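Aminoacyl-histidine dipeptidase (Vibrio alginolyticus, PDB 3MRU) is a zinc metallopeptidase of the M20C family that probably hydrolyses dipeptides such as aminoacyl-histidines, with a preference for hydrophobic substrates. Local coordinates at residues N58-M69 / I136-I147; I368-R376 / F396-P405. All coordinates share one frame; numbering follows the deposited sequence.

Contact 1 of 2, residues N58-M69 / I136-I147; sequences NVFIKKPATPGM and IKHGPIEVLLTI
Strands V59-K63 and I141-T146 form an antiparallel pair in the mixed sheet of the zinc-binding catalytic domain of this M20 peptidase, one face packed against helices and the other carrying F60 and L144. V59, I61 and K63 are hydrogen-bonded in both directions to L145, V143 and I141; the bond from L145 N to V59 O measures 2.9 Å. V59, I61, V143 and L145 turn to the face covered by helices 36-46 and 124-132. On the other face F60 and L144 run side by side, L144 CD2 meeting F60 CE2 and CD1 lying 4.3 Å above the plane of the ring, toward its rim, while W163 also meets it. At the far end, T146 touches the zinc ligand H80 and bonds Q78 through OG1. Past K63 the pairing gives way to loops gathered round H138. K63, its chain fully extended (chi1 175°), passes the imidazole at about a right angle, CE at the ring edge, and takes its ammonium to the carbonyls of L131 and S133. T66 N donates to H138 O at 3.0 Å, and T66 CG2 makes a CH-pi contact, 3.9 Å from the imidazole centroid and 12° off the ring normal.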
loop_
_atom_site.group_PDB
_atom_site.type_symbol
_atom_site.label_atom_id
_atom_site.label_comp_id
_atom_site.label_asym_id
_atom_site.label_seq_id
_atom_site.Cartn_x
_atom_site.Cartn_y
_atom_site.Cartn_z
ATOM N N ASN A 58 -0.594 -12.000 -19.134
ATOM C CA ASN A 58 -1.120 -10.634 -19.229
ATOM C C ASN A 58 -1.505 -10.443 -20.702
ATOM O O ASN A 58 -0.860 -10.990 -21.615
ATOM C CB ASN A 58 -0.166 -9.530 -18.761
ATOM C CG ASN A 58 0.178 -9.657 -17.292
ATOM O OD1 ASN A 58 -0.703 -9.648 -16.424
ATOM N ND2 ASN A 58 1.472 -9.793 -17.003
ATOM N N VAL A 59 -2.571 -9.672 -20.910
ATOM C CA VAL A 59 -3.157 -9.481 -22.232
ATOM C C VAL A 59 -2.721 -8.127 -22.766
ATOM O O VAL A 59 -2.695 -7.133 -22.032
ATOM C CB VAL A 59 -4.711 -9.575 -22.197
ATOM C CG1 VAL A 59 -5.279 -9.609 -23.598
ATOM C CG2 VAL A 59 -5.180 -10.810 -21.408
ATOM N N PHE A 60 -2.349 -8.114 -24.042
ATOM C CA PHE A 60 -1.888 -6.907 -24.733
ATOM C C PHE A 60 -2.674 -6.792 -26.028
ATOM O O PHE A 60 -2.761 -7.758 -26.784
ATOM C CB PHE A 60 -0.399 -7.007 -25.073
ATOM C CG PHE A 60 0.480 -7.315 -23.899
ATOM C CD1 PHE A 60 0.360 -8.514 -23.204
ATOM C CD2 PHE A 60 1.456 -6.420 -23.511
ATOM C CE1 PHE A 60 1.165 -8.791 -22.130
ATOM C CE2 PHE A 60 2.278 -6.698 -22.443
ATOM C CZ PHE A 60 2.126 -7.882 -21.752
ATOM N N ILE A 61 -3.241 -5.627 -26.298
ATOM C CA ILE A 61 -4.113 -5.498 -27.446
ATOM C C ILE A 61 -3.788 -4.212 -28.177
ATOM O O ILE A 61 -3.825 -3.124 -27.588
ATOM C CB ILE A 61 -5.587 -5.534 -27.010
ATOM C CG1 ILE A 61 -5.958 -6.923 -26.516
ATOM C CG2 ILE A 61 -6.506 -5.124 -28.148
ATOM C CD1 ILE A 61 -7.244 -6.995 -25.692
ATOM N N LYS A 62 -3.465 -4.341 -29.457
ATOM C CA LYS A 62 -2.972 -3.201 -30.208
ATOM C C LYS A 62 -4.005 -2.608 -31.164
ATOM O O LYS A 62 -4.540 -3.286 -32.044
ATOM C CB LYS A 62 -1.665 -3.556 -30.940
ATOM C CG LYS A 62 -0.707 -2.366 -31.065
ATOM C CD LYS A 62 0.517 -2.650 -31.942
ATOM C CE LYS A 62 1.163 -1.314 -32.387
ATOM N NZ LYS A 62 2.381 -1.445 -33.260
ATOM N N LYS A 63 -4.285 -1.328 -30.973
ATOM C CA LYS A 63 -5.128 -0.608 -31.896
ATOM C C LYS A 63 -4.383 0.584 -32.470
ATOM O O LYS A 63 -3.896 1.427 -31.715
ATOM C CB LYS A 63 -6.402 -0.141 -31.215
ATOM C CG LYS A 63 -7.290 0.719 -32.102
ATOM C CD LYS A 63 -8.610 0.940 -31.425
ATOM C CE LYS A 63 -9.525 1.782 -32.243
ATOM N NZ LYS A 63 -10.587 2.279 -31.343
ATOM N N PRO A 64 -4.299 0.654 -33.815
ATOM C CA PRO A 64 -3.637 1.756 -34.506
ATOM C C PRO A 64 -4.435 3.043 -34.375
ATOM O O PRO A 64 -5.649 3.006 -34.160
ATOM C CB PRO A 64 -3.623 1.293 -35.961
ATOM C CG PRO A 64 -4.803 0.402 -36.072
ATOM C CD PRO A 64 -4.850 -0.330 -34.770
ATOM N N ALA A 65 -3.735 4.166 -34.498
ATOM C CA ALA A 65 -4.327 5.498 -34.420
ATOM C C ALA A 65 -5.486 5.692 -35.388
ATOM O O ALA A 65 -5.491 5.132 -36.486
ATOM C CB ALA A 65 -3.253 6.556 -34.697
ATOM N N THR A 66 -6.465 6.487 -34.973
ATOM C CA THR A 66 -7.452 7.002 -35.907
ATOM C C THR A 66 -6.702 8.008 -36.800
ATOM O O THR A 66 -5.725 8.624 -36.337
ATOM C CB THR A 66 -8.689 7.616 -35.185
ATOM O OG1 THR A 66 -8.330 8.849 -34.551
ATOM C CG2 THR A 66 -9.247 6.650 -34.144
ATOM N N PRO A 67 -7.116 8.133 -38.090
ATOM C CA PRO A 67 -6.561 9.099 -39.063
ATOM C C PRO A 67 -6.356 10.523 -38.540
ATOM O O PRO A 67 -7.296 11.152 -38.032
ATOM C CB PRO A 67 -7.642 9.157 -40.164
ATOM C CG PRO A 67 -8.708 8.113 -39.776
ATOM C CD PRO A 67 -8.071 7.214 -38.748
ATOM N N GLY A 68 -5.121 11.010 -38.654
ATOM C CA GLY A 68 -4.758 12.287 -38.061
ATOM C C GLY A 68 -3.638 12.284 -37.028
ATOM O O GLY A 68 -2.847 13.235 -36.979
ATOM N N MET A 69 -3.563 11.234 -36.200
ATOM C CA MET A 69 -2.555 11.183 -35.116
ATOM C C MET A 69 -1.709 9.940 -35.303
ATOM O O MET A 69 -1.253 9.330 -34.327
ATOM C CB MET A 69 -3.043 11.273 -33.661
ATOM C CG MET A 69 -3.718 12.583 -33.315
ATOM S SD MET A 69 -5.509 12.442 -33.165
ATOM C CE MET A 69 -5.919 10.980 -34.136
ATOM N N ILE A 136 -13.423 8.176 -30.990
ATOM C CA ILE A 136 -12.399 8.866 -30.218
ATOM C C ILE A 136 -11.229 8.963 -31.174
ATOM O O ILE A 136 -10.760 7.955 -31.710
ATOM C CB ILE A 136 -12.021 8.128 -28.932
ATOM C CG1 ILE A 136 -13.258 7.824 -28.107
ATOM C CG2 ILE A 136 -11.002 8.937 -28.104
ATOM C CD1 ILE A 136 -14.098 9.032 -27.605
ATOM N N LYS A 137 -10.779 10.193 -31.384
ATOM C CA LYS A 137 -9.644 10.484 -32.252
ATOM C C LYS A 137 -8.374 10.291 -31.446
ATOM O O LYS A 137 -7.815 11.257 -30.937
ATOM C CB LYS A 137 -9.723 11.912 -32.814
ATOM C CG LYS A 137 -10.285 11.975 -34.225
ATOM C CD LYS A 137 -11.063 13.259 -34.470
ATOM C CE LYS A 137 -11.606 13.284 -35.909
ATOM N NZ LYS A 137 -12.886 14.078 -36.016
ATOM N N HIS A 138 -7.931 9.042 -31.327
ATOM C CA HIS A 138 -6.734 8.721 -30.547
ATOM C C HIS A 138 -5.505 8.410 -31.397
ATOM O O HIS A 138 -5.628 8.095 -32.581
ATOM C CB HIS A 138 -7.020 7.580 -29.579
ATOM C CG HIS A 138 -7.455 6.316 -30.239
ATOM N ND1 HIS A 138 -8.752 5.856 -30.173
ATOM C CD2 HIS A 138 -6.768 5.404 -30.965
ATOM C CE1 HIS A 138 -8.843 4.714 -30.830
ATOM N NE2 HIS A 138 -7.654 4.414 -31.321
ATOM N N GLY A 139 -4.328 8.505 -30.779
ATOM C CA GLY A 139 -3.070 8.074 -31.395
ATOM C C GLY A 139 -2.954 6.567 -31.204
ATOM O O GLY A 139 -3.891 5.939 -30.703
ATOM N N PRO A 140 -1.805 5.970 -31.587
ATOM C CA PRO A 140 -1.636 4.516 -31.404
ATOM C C PRO A 140 -1.895 4.030 -29.990
ATOM O O PRO A 140 -1.650 4.783 -29.035
ATOM C CB PRO A 140 -0.147 4.273 -31.685
ATOM C CG PRO A 140 0.518 5.571 -31.372
ATOM C CD PRO A 140 -0.481 6.645 -31.726
ATOM N N ILE A 141 -2.385 2.800 -29.840
ATOM C CA ILE A 141 -2.803 2.346 -28.516
ATOM C C ILE A 141 -2.561 0.876 -28.178
ATOM O O ILE A 141 -2.811 -0.028 -28.979
ATOM C CB ILE A 141 -4.293 2.763 -28.300
ATOM C CG1 ILE A 141 -4.340 4.195 -27.746
ATOM C CG2 ILE A 141 -5.021 1.814 -27.334
ATOM C CD1 ILE A 141 -5.701 4.879 -27.840
ATOM N N GLU A 142 -2.065 0.676 -26.961
ATOM C CA GLU A 142 -1.903 -0.638 -26.362
ATOM C C GLU A 142 -2.755 -0.686 -25.108
ATOM O O GLU A 142 -2.885 0.311 -24.402
ATOM C CB GLU A 142 -0.437 -0.892 -25.998
ATOM C CG GLU A 142 0.562 -0.632 -27.141
ATOM C CD GLU A 142 1.994 -1.018 -26.777
ATOM O OE1 GLU A 142 2.275 -2.235 -26.673
ATOM O OE2 GLU A 142 2.836 -0.106 -26.599
ATOM N N VAL A 143 -3.363 -1.834 -24.855
ATOM C CA VAL A 143 -4.067 -2.051 -23.610
ATOM C C VAL A 143 -3.340 -3.149 -22.871
ATOM O O VAL A 143 -3.017 -4.183 -23.459
ATOM C CB VAL A 143 -5.581 -2.395 -23.834
ATOM C CG1 VAL A 143 -6.102 -3.391 -22.803
ATOM C CG2 VAL A 143 -6.415 -1.129 -23.784
ATOM N N LEU A 144 -3.066 -2.920 -21.591
ATOM C CA LEU A 144 -2.457 -3.950 -20.766
ATOM C C LEU A 144 -3.420 -4.440 -19.709
ATOM O O LEU A 144 -3.856 -3.672 -18.853
ATOM C CB LEU A 144 -1.203 -3.416 -20.083
ATOM C CG LEU A 144 -0.197 -4.414 -19.528
ATOM C CD1 LEU A 144 -0.773 -5.815 -19.345
ATOM C CD2 LEU A 144 0.931 -4.469 -20.485
ATOM N N LEU A 145 -3.744 -5.720 -19.754
ATOM C CA LEU A 145 -4.606 -6.269 -18.738
ATOM C C LEU A 145 -3.826 -7.247 -17.899
ATOM O O LEU A 145 -3.580 -8.384 -18.318
ATOM C CB LEU A 145 -5.824 -6.932 -19.365
ATOM C CG LEU A 145 -6.752 -5.977 -20.101
ATOM C CD1 LEU A 145 -7.820 -6.741 -20.784
ATOM C CD2 LEU A 145 -7.369 -4.944 -19.162
ATOM N N THR A 146 -3.430 -6.794 -16.711
ATOM C CA THR A 146 -2.598 -7.594 -15.821
ATOM C C THR A 146 -3.408 -8.522 -14.951
ATOM O O THR A 146 -4.549 -8.238 -14.577
ATOM C CB THR A 146 -1.722 -6.738 -14.912
ATOM O OG1 THR A 146 -2.506 -5.683 -14.353
ATOM C CG2 THR A 146 -0.582 -6.155 -15.687
ATOM N N ILE A 147 -2.763 -9.638 -14.634
ATOM C CA ILE A 147 -3.330 -10.705 -13.841
ATOM C C ILE A 147 -2.892 -10.503 -12.405
ATOM O O ILE A 147 -1.683 -10.300 -12.137
ATOM C CB ILE A 147 -2.844 -12.083 -14.368
ATOM C CG1 ILE A 147 -3.804 -12.614 -15.434
ATOM C CG2 ILE A 147 -2.722 -13.105 -13.256
ATOM C CD1 ILE A 147 -4.217 -11.628 -16.546
#

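Contact 2 of 2, residues I368-R376 / F396-P405; sequences IRSLIDSGR and FSGAYPGWKP
D373, in the first turn of helix 373-389, points its carboxylate at the backbone of G402 and shows how a helix start can be tied to a passing chain. Its CG lies anti to the carbonyl carbon (chi1 -63°), which carries the group across to G402 N. OD1 accepts that N-H through its syn lone pair at 2.8 Å, and OD2 adds only a weak bond at 3.3 Å. Having no side chain, G402 brings its CA to 4.9 Å from L371 CA. R376, one turn further along the helix, lays one guanidinium face over A399 CB, 4.3 Å from NH2; a long salt bridge joins it to D373, and NH2 also forms a salt bridge with E380. Beyond G402 the chain runs past L371, whose CD1 meets P405 CD at 3.9 Å, the two side chains crossing at about a right angle, while in the model the poorly ordered I372 lays CD1 against the aliphatic part of K404. Where the strands end, R369 and Y400 approach with guanidinium and phenol planes 67° apart, NH1 standing 3.5 Å from OH; R369 NE is bonded to S220. I368 and F396 both rest on I188 of strand 181-199, which runs between their strands and antiparallel to each. Strand 361-370, helix 373-389 and strand 393-400 thus make a beta-alpha-beta crossover that spans an intervening antiparallel strand.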
loop_
_atom_site.group_PDB
_atom_site.type_symbol
_atom_site.label_atom_id
_atom_site.label_comp_id
_atom_site.label_asym_id
_atom_site.label_seq_id
_atom_site.Cartn_x
_atom_site.Cartn_y
_atom_site.Cartn_z
ATOM N N ILE A 368 10.823 -0.813 5.560
ATOM C CA ILE A 368 11.314 0.410 4.965
ATOM C C ILE A 368 10.476 0.703 3.747
ATOM O O ILE A 368 10.212 -0.198 2.929
ATOM C CB ILE A 368 12.797 0.289 4.555
ATOM C CG1 ILE A 368 13.635 -0.157 5.752
ATOM C CG2 ILE A 368 13.298 1.594 3.998
ATOM C CD1 ILE A 368 15.033 -0.670 5.407
ATOM N N ARG A 369 10.056 1.959 3.631
ATOM C CA ARG A 369 9.350 2.444 2.458
ATOM C C ARG A 369 10.156 3.546 1.815
ATOM O O ARG A 369 10.901 4.258 2.502
ATOM C CB ARG A 369 8.034 3.028 2.868
ATOM C CG ARG A 369 7.083 2.045 3.361
ATOM C CD ARG A 369 5.895 2.802 3.851
ATOM N NE ARG A 369 4.898 1.933 4.456
ATOM C CZ ARG A 369 4.244 0.985 3.801
ATOM N NH1 ARG A 369 4.510 0.760 2.520
ATOM N NH2 ARG A 369 3.355 0.245 4.439
ATOM N N SER A 370 9.993 3.693 0.500
ATOM C CA SER A 370 10.654 4.751 -0.245
ATOM C C SER A 370 10.108 4.885 -1.667
ATOM O O SER A 370 9.675 3.903 -2.267
ATOM C CB SER A 370 12.170 4.572 -0.201
ATOM O OG SER A 370 12.773 5.618 -0.932
ATOM N N LEU A 371 10.183 6.108 -2.200
ATOM C CA LEU A 371 9.812 6.396 -3.578
ATOM C C LEU A 371 11.061 6.153 -4.399
ATOM O O LEU A 371 11.018 5.440 -5.404
ATOM C CB LEU A 371 9.355 7.834 -3.763
ATOM C CG LEU A 371 8.478 8.501 -2.707
ATOM C CD1 LEU A 371 8.294 9.955 -3.067
ATOM C CD2 LEU A 371 7.128 7.831 -2.617
ATOM N N ILE A 372 12.184 6.733 -3.981
ATOM C CA ILE A 372 13.443 6.389 -4.652
ATOM C C ILE A 372 13.964 5.048 -4.101
ATOM O O ILE A 372 14.226 4.905 -2.904
ATOM C CB ILE A 372 14.529 7.518 -4.604
ATOM C CG1 ILE A 372 13.971 8.843 -5.155
ATOM C CG2 ILE A 372 15.787 7.081 -5.396
ATOM C CD1 ILE A 372 13.596 8.880 -6.645
ATOM N N ASP A 373 14.087 4.062 -4.977
ATOM C CA ASP A 373 14.537 2.752 -4.553
ATOM C C ASP A 373 15.988 2.805 -4.110
ATOM O O ASP A 373 16.457 1.946 -3.350
ATOM C CB ASP A 373 14.336 1.737 -5.672
ATOM C CG ASP A 373 12.855 1.555 -6.037
ATOM O OD1 ASP A 373 11.983 1.757 -5.142
ATOM O OD2 ASP A 373 12.565 1.219 -7.219
ATOM N N SER A 374 16.691 3.831 -4.579
ATOM C CA SER A 374 18.053 4.100 -4.160
ATOM C C SER A 374 18.105 4.418 -2.640
ATOM O O SER A 374 18.974 3.920 -1.902
ATOM C CB SER A 374 18.586 5.238 -5.017
ATOM O OG SER A 374 19.830 5.700 -4.549
ATOM N N GLY A 375 17.138 5.209 -2.175
ATOM C CA GLY A 375 17.018 5.530 -0.759
ATOM C C GLY A 375 16.611 4.364 0.124
ATOM O O GLY A 375 16.906 4.339 1.311
ATOM N N ARG A 376 15.929 3.385 -0.448
ATOM C CA ARG A 376 15.499 2.237 0.320
ATOM C C ARG A 376 16.688 1.404 0.682
ATOM O O ARG A 376 16.736 0.863 1.753
ATOM C CB ARG A 376 14.546 1.406 -0.504
ATOM C CG ARG A 376 13.434 0.792 0.301
ATOM C CD ARG A 376 12.779 -0.295 -0.494
ATOM N NE ARG A 376 13.772 -1.285 -0.865
ATOM C CZ ARG A 376 13.864 -1.776 -2.081
ATOM N NH1 ARG A 376 13.023 -1.343 -3.000
ATOM N NH2 ARG A 376 14.789 -2.674 -2.376
ATOM N N PHE A 396 16.559 -9.459 4.674
ATOM C CA PHE A 396 15.595 -8.700 3.888
ATOM C C PHE A 396 14.824 -9.597 2.924
ATOM O O PHE A 396 15.320 -10.650 2.488
ATOM C CB PHE A 396 16.292 -7.555 3.149
ATOM C CG PHE A 396 16.859 -6.504 4.074
ATOM C CD1 PHE A 396 18.222 -6.249 4.108
ATOM C CD2 PHE A 396 16.027 -5.780 4.928
ATOM C CE1 PHE A 396 18.737 -5.283 4.956
ATOM C CE2 PHE A 396 16.544 -4.832 5.776
ATOM C CZ PHE A 396 17.900 -4.590 5.791
ATOM N N SER A 397 13.604 -9.172 2.612
ATOM C CA SER A 397 12.719 -9.908 1.754
ATOM C C SER A 397 11.513 -9.044 1.527
ATOM O O SER A 397 11.428 -7.958 2.085
ATOM C CB SER A 397 12.283 -11.159 2.465
ATOM O OG SER A 397 11.960 -10.794 3.779
ATOM N N GLY A 398 10.580 -9.542 0.714
ATOM C CA GLY A 398 9.341 -8.845 0.378
ATOM C C GLY A 398 9.602 -7.508 -0.279
ATOM O O GLY A 398 8.863 -6.547 -0.047
ATOM N N ALA A 399 10.661 -7.446 -1.084
ATOM C CA ALA A 399 11.095 -6.208 -1.722
ATOM C C ALA A 399 10.271 -5.938 -2.969
ATOM O O ALA A 399 10.136 -6.819 -3.816
ATOM C CB ALA A 399 12.556 -6.294 -2.080
ATOM N N TYR A 400 9.741 -4.721 -3.086
ATOM C CA TYR A 400 8.991 -4.290 -4.274
ATOM C C TYR A 400 9.300 -2.842 -4.681
ATOM O O TYR A 400 9.418 -1.953 -3.834
ATOM C CB TYR A 400 7.487 -4.483 -4.073
ATOM C CG TYR A 400 6.924 -3.826 -2.828
ATOM C CD1 TYR A 400 6.318 -2.563 -2.894
ATOM C CD2 TYR A 400 6.989 -4.464 -1.584
ATOM C CE1 TYR A 400 5.799 -1.951 -1.762
ATOM C CE2 TYR A 400 6.462 -3.860 -0.443
ATOM C CZ TYR A 400 5.871 -2.604 -0.548
ATOM O OH TYR A 400 5.351 -2.001 0.559
ATOM N N PRO A 401 9.412 -2.598 -5.989
ATOM C CA PRO A 401 9.843 -1.302 -6.507
ATOM C C PRO A 401 8.888 -0.155 -6.224
ATOM O O PRO A 401 7.687 -0.352 -6.089
ATOM C CB PRO A 401 9.928 -1.539 -8.016
ATOM C CG PRO A 401 9.058 -2.721 -8.262
ATOM C CD PRO A 401 9.147 -3.570 -7.063
ATOM N N GLY A 402 9.452 1.043 -6.124
ATOM C CA GLY A 402 8.682 2.263 -5.941
ATOM C C GLY A 402 8.581 2.996 -7.260
ATOM O O GLY A 402 9.186 2.576 -8.250
ATOM N N TRP A 403 7.824 4.092 -7.260
ATOM C CA TRP A 403 7.562 4.883 -8.450
ATOM C C TRP A 403 7.929 6.353 -8.182
ATOM O O TRP A 403 7.167 7.075 -7.520
ATOM C CB TRP A 403 6.083 4.703 -8.823
ATOM C CG TRP A 403 5.511 5.594 -9.908
ATOM C CD1 TRP A 403 6.181 6.202 -10.948
ATOM C CD2 TRP A 403 4.127 5.927 -10.083
ATOM N NE1 TRP A 403 5.303 6.921 -11.721
ATOM C CE2 TRP A 403 4.036 6.762 -11.223
ATOM C CE3 TRP A 403 2.954 5.605 -9.377
ATOM C CZ2 TRP A 403 2.819 7.279 -11.675
ATOM C CZ3 TRP A 403 1.749 6.124 -9.817
ATOM C CH2 TRP A 403 1.690 6.949 -10.963
ATOM N N LYS A 404 9.086 6.798 -8.689
ATOM C CA LYS A 404 9.547 8.155 -8.392
ATOM C C LYS A 404 8.767 9.217 -9.154
ATOM O O LYS A 404 8.638 9.137 -10.371
ATOM C CB LYS A 404 11.079 8.305 -8.559
ATOM C CG LYS A 404 11.630 8.729 -9.946
ATOM C CD LYS A 404 13.166 8.663 -10.007
ATOM C CE LYS A 404 13.641 7.226 -9.760
ATOM N NZ LYS A 404 15.072 6.961 -10.106
ATOM N N PRO A 405 8.225 10.208 -8.438
ATOM C CA PRO A 405 7.472 11.275 -9.090
ATOM C C PRO A 405 8.343 12.313 -9.826
ATOM O O PRO A 405 9.182 12.981 -9.225
ATOM C CB PRO A 405 6.698 11.915 -7.930
ATOM C CG PRO A 405 7.520 11.655 -6.726
ATOM C CD PRO A 405 8.278 10.375 -6.975
#

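How the contacts relate
Contact 1 closes before contact 2 opens along the chain, and the two lie in different sheets, their centres 30 Å apart and their nearest atoms about 13 Å. Contact 1 belongs to the six-stranded mixed sheet of the catalytic domain, contact 2 to the large, branched sheet of the second domain, which is consistent with the two-domain build of M20 peptidases. Contact 1 ends beside the metal site, with T146 about 9 Å from a zinc ion, and W403 of contact 2 comes to about 13 Å (side chain to ion). After residues 396-405 the chain adds strand 430-432 to the large sheet, then returns to the six-stranded sheet with strand 449-452. W403, near the zinc ligand D173, places contact 2 by the domain junction.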